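Local coordinates for uncharacterized protein (PDB 4QVU) that is of unknown function but has a HIT-like fold, binds zinc, and may be related to galactose-1-phosphate uridylyltransferases, at residues I164-F169 / F223-L228. Residues are numbered along the deposited sequence; the frame is centred on the assembly and turned at random.
Sequences IGFTEF and FVVSPL
A small apolar contact between two loops at the surface of a HIT-like domain is made here by F166, F223 and V225. F166 lies in the loop joining strands 154-159 and 169-173; the other two follow strand 214-222, on the way into helix 227-232. The F166 ring and the V225 side chain approach from opposite directions. At the far end of the ring, CZ of F166 lies 3.9 Å from CG2 of V225, and CE1 is almost as near, so a single methyl covers that corner obliquely. The torsions account for this meeting: CG of F166 stands anti to its own carbonyl carbon (chi1 -69°), which carries the ring across the gap, while CG2 of V225, likewise anti to its carbonyl carbon, is the branch that reaches the phenyl group. F223 adds a looser touch, its CZ 4.5 Å from CD1 of F166. No hydrogen bond crosses between the segments, whose closest CA atoms, those of F166 and V225, are still 9.9 Å apart; side chains alone span the distance. The first loop has its own internal tie. E168, extended at chi2, receives the backbone N-H of I164 on OE2 at 3.2 Å, on the syn side of the carboxylate, tilted 23° out of its plane and nearly straight (165°); F166 lies between the residues so joined. The other oxygen, OE1, takes the N-H of I163 and a salt bridge from K218, so the buried carboxylate is well satisfied. Beyond the contact, the F223 ring also meets that of H198, past the end of helix 179-195. V225 O accepts a hydrogen bond from R222 of a second subunit, while S226 occupies the N-cap position of helix 227-232 and F169 starts strand 169-173, packing on helices 179-195 and 241-249.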
loop_
_atom_site.group_PDB
_atom_site.type_symbol
_atom_site.label_atom_id
_atom_site.label_comp_id
_atom_site.label_asym_id
_atom_site.label_seq_id
_atom_site.Cartn_x
_atom_site.Cartn_y
_atom_site.Cartn_z
ATOM N N ILE A 164 -0.644 -9.346 -1.485
ATOM C CA ILE A 164 0.028 -8.914 -2.717
ATOM C C ILE A 164 -0.656 -7.688 -3.351
ATOM O O ILE A 164 0.036 -6.936 -4.026
ATOM C CB ILE A 164 0.116 -10.096 -3.722
ATOM C CG1 ILE A 164 1.035 -11.195 -3.170
ATOM C CG2 ILE A 164 0.604 -9.675 -5.114
ATOM C CD1 ILE A 164 2.575 -10.722 -2.776
ATOM N N GLY A 165 -1.946 -7.468 -3.122
ATOM C CA GLY A 165 -2.623 -6.293 -3.659
ATOM C C GLY A 165 -3.716 -6.557 -4.672
ATOM O O GLY A 165 -4.251 -5.604 -5.244
ATOM N N PHE A 166 -4.086 -7.826 -4.904
ATOM C CA PHE A 166 -5.140 -8.111 -5.873
ATOM C C PHE A 166 -6.286 -8.827 -5.152
ATOM O O PHE A 166 -6.572 -8.466 -4.010
ATOM C CB PHE A 166 -4.580 -8.896 -7.070
ATOM C CG PHE A 166 -3.653 -8.054 -7.923
ATOM C CD1 PHE A 166 -4.156 -7.250 -8.945
ATOM C CD2 PHE A 166 -2.281 -8.040 -7.687
ATOM C CE1 PHE A 166 -3.304 -6.471 -9.732
ATOM C CE2 PHE A 166 -1.427 -7.242 -8.469
ATOM C CZ PHE A 166 -1.944 -6.468 -9.485
ATOM N N THR A 167 -6.975 -9.782 -5.797
ATOM C CA THR A 167 -8.085 -10.476 -5.151
ATOM C C THR A 167 -7.561 -11.684 -4.376
ATOM O O THR A 167 -6.787 -12.482 -4.893
ATOM C CB THR A 167 -9.167 -10.879 -6.158
ATOM O OG1 THR A 167 -9.468 -9.754 -6.986
ATOM C CG2 THR A 167 -10.452 -11.358 -5.474
ATOM N N GLU A 168 -7.996 -11.796 -3.120
ATOM C CA GLU A 168 -7.673 -12.874 -2.182
ATOM C C GLU A 168 -8.926 -13.225 -1.416
ATOM O O GLU A 168 -9.548 -12.341 -0.826
ATOM C CB GLU A 168 -6.518 -12.478 -1.236
ATOM C CG GLU A 168 -5.206 -12.221 -1.968
ATOM C CD GLU A 168 -4.037 -11.721 -1.142
ATOM O OE1 GLU A 168 -4.197 -11.535 0.086
ATOM O OE2 GLU A 168 -2.959 -11.488 -1.734
ATOM N N PHE A 169 -9.339 -14.504 -1.495
ATOM C CA PHE A 169 -10.521 -15.030 -0.819
ATOM C C PHE A 169 -10.078 -15.800 0.415
ATOM O O PHE A 169 -9.308 -16.752 0.304
ATOM C CB PHE A 169 -11.363 -15.914 -1.755
ATOM C CG PHE A 169 -11.773 -15.275 -3.065
ATOM C CD1 PHE A 169 -12.813 -14.354 -3.113
ATOM C CD2 PHE A 169 -11.147 -15.625 -4.254
ATOM C CE1 PHE A 169 -13.197 -13.772 -4.323
ATOM C CE2 PHE A 169 -11.546 -15.055 -5.466
ATOM C CZ PHE A 169 -12.577 -14.145 -5.494
ATOM N N PHE A 223 -3.275 -14.576 -12.666
ATOM C CA PHE A 223 -3.491 -14.165 -14.061
ATOM C C PHE A 223 -2.449 -13.144 -14.470
ATOM O O PHE A 223 -1.914 -12.435 -13.611
ATOM C CB PHE A 223 -4.926 -13.577 -14.242
ATOM C CG PHE A 223 -5.315 -12.535 -13.217
ATOM C CD1 PHE A 223 -5.851 -12.909 -11.987
ATOM C CD2 PHE A 223 -5.117 -11.179 -13.466
ATOM C CE1 PHE A 223 -6.159 -11.948 -11.012
ATOM C CE2 PHE A 223 -5.446 -10.216 -12.499
ATOM C CZ PHE A 223 -5.963 -10.610 -11.277
ATOM N N VAL A 224 -2.153 -13.064 -15.768
ATOM C CA VAL A 224 -1.226 -12.043 -16.252
ATOM C C VAL A 224 -2.031 -10.741 -16.263
ATOM O O VAL A 224 -3.082 -10.663 -16.909
ATOM C CB VAL A 224 -0.560 -12.397 -17.616
ATOM C CG1 VAL A 224 0.305 -11.250 -18.129
ATOM C CG2 VAL A 224 0.269 -13.678 -17.503
ATOM N N VAL A 225 -1.608 -9.771 -15.451
ATOM C CA VAL A 225 -2.303 -8.481 -15.343
ATOM C C VAL A 225 -2.173 -7.736 -16.690
ATOM O O VAL A 225 -1.117 -7.801 -17.339
ATOM C CB VAL A 225 -1.779 -7.626 -14.146
ATOM C CG1 VAL A 225 -2.604 -6.358 -13.962
ATOM C CG2 VAL A 225 -1.769 -8.441 -12.848
ATOM N N SER A 226 -3.276 -7.080 -17.116
ATOM C CA SER A 226 -3.370 -6.266 -18.327
ATOM C C SER A 226 -2.281 -5.153 -18.331
ATOM O O SER A 226 -2.102 -4.473 -17.313
ATOM C CB SER A 226 -4.764 -5.652 -18.433
ATOM O OG SER A 226 -4.831 -4.616 -19.404
ATOM N N PRO A 227 -1.562 -4.948 -19.461
ATOM C CA PRO A 227 -0.515 -3.910 -19.498
ATOM C C PRO A 227 -1.041 -2.496 -19.241
ATOM O O PRO A 227 -0.318 -1.673 -18.682
ATOM C CB PRO A 227 0.032 -4.010 -20.919
ATOM C CG PRO A 227 -0.335 -5.348 -21.382
ATOM C CD PRO A 227 -1.637 -5.670 -20.743
ATOM N N LEU A 228 -2.294 -2.215 -19.632
ATOM C CA LEU A 228 -2.920 -0.908 -19.454
ATOM C C LEU A 228 -3.210 -0.658 -17.990
ATOM O O LEU A 228 -3.197 0.492 -17.573
ATOM C CB LEU A 228 -4.193 -0.788 -20.292
ATOM C CG LEU A 228 -4.008 -0.097 -21.636
ATOM C CD1 LEU A 228 -2.944 -0.779 -22.495
ATOM C CD2 LEU A 228 -5.317 0.024 -22.369
#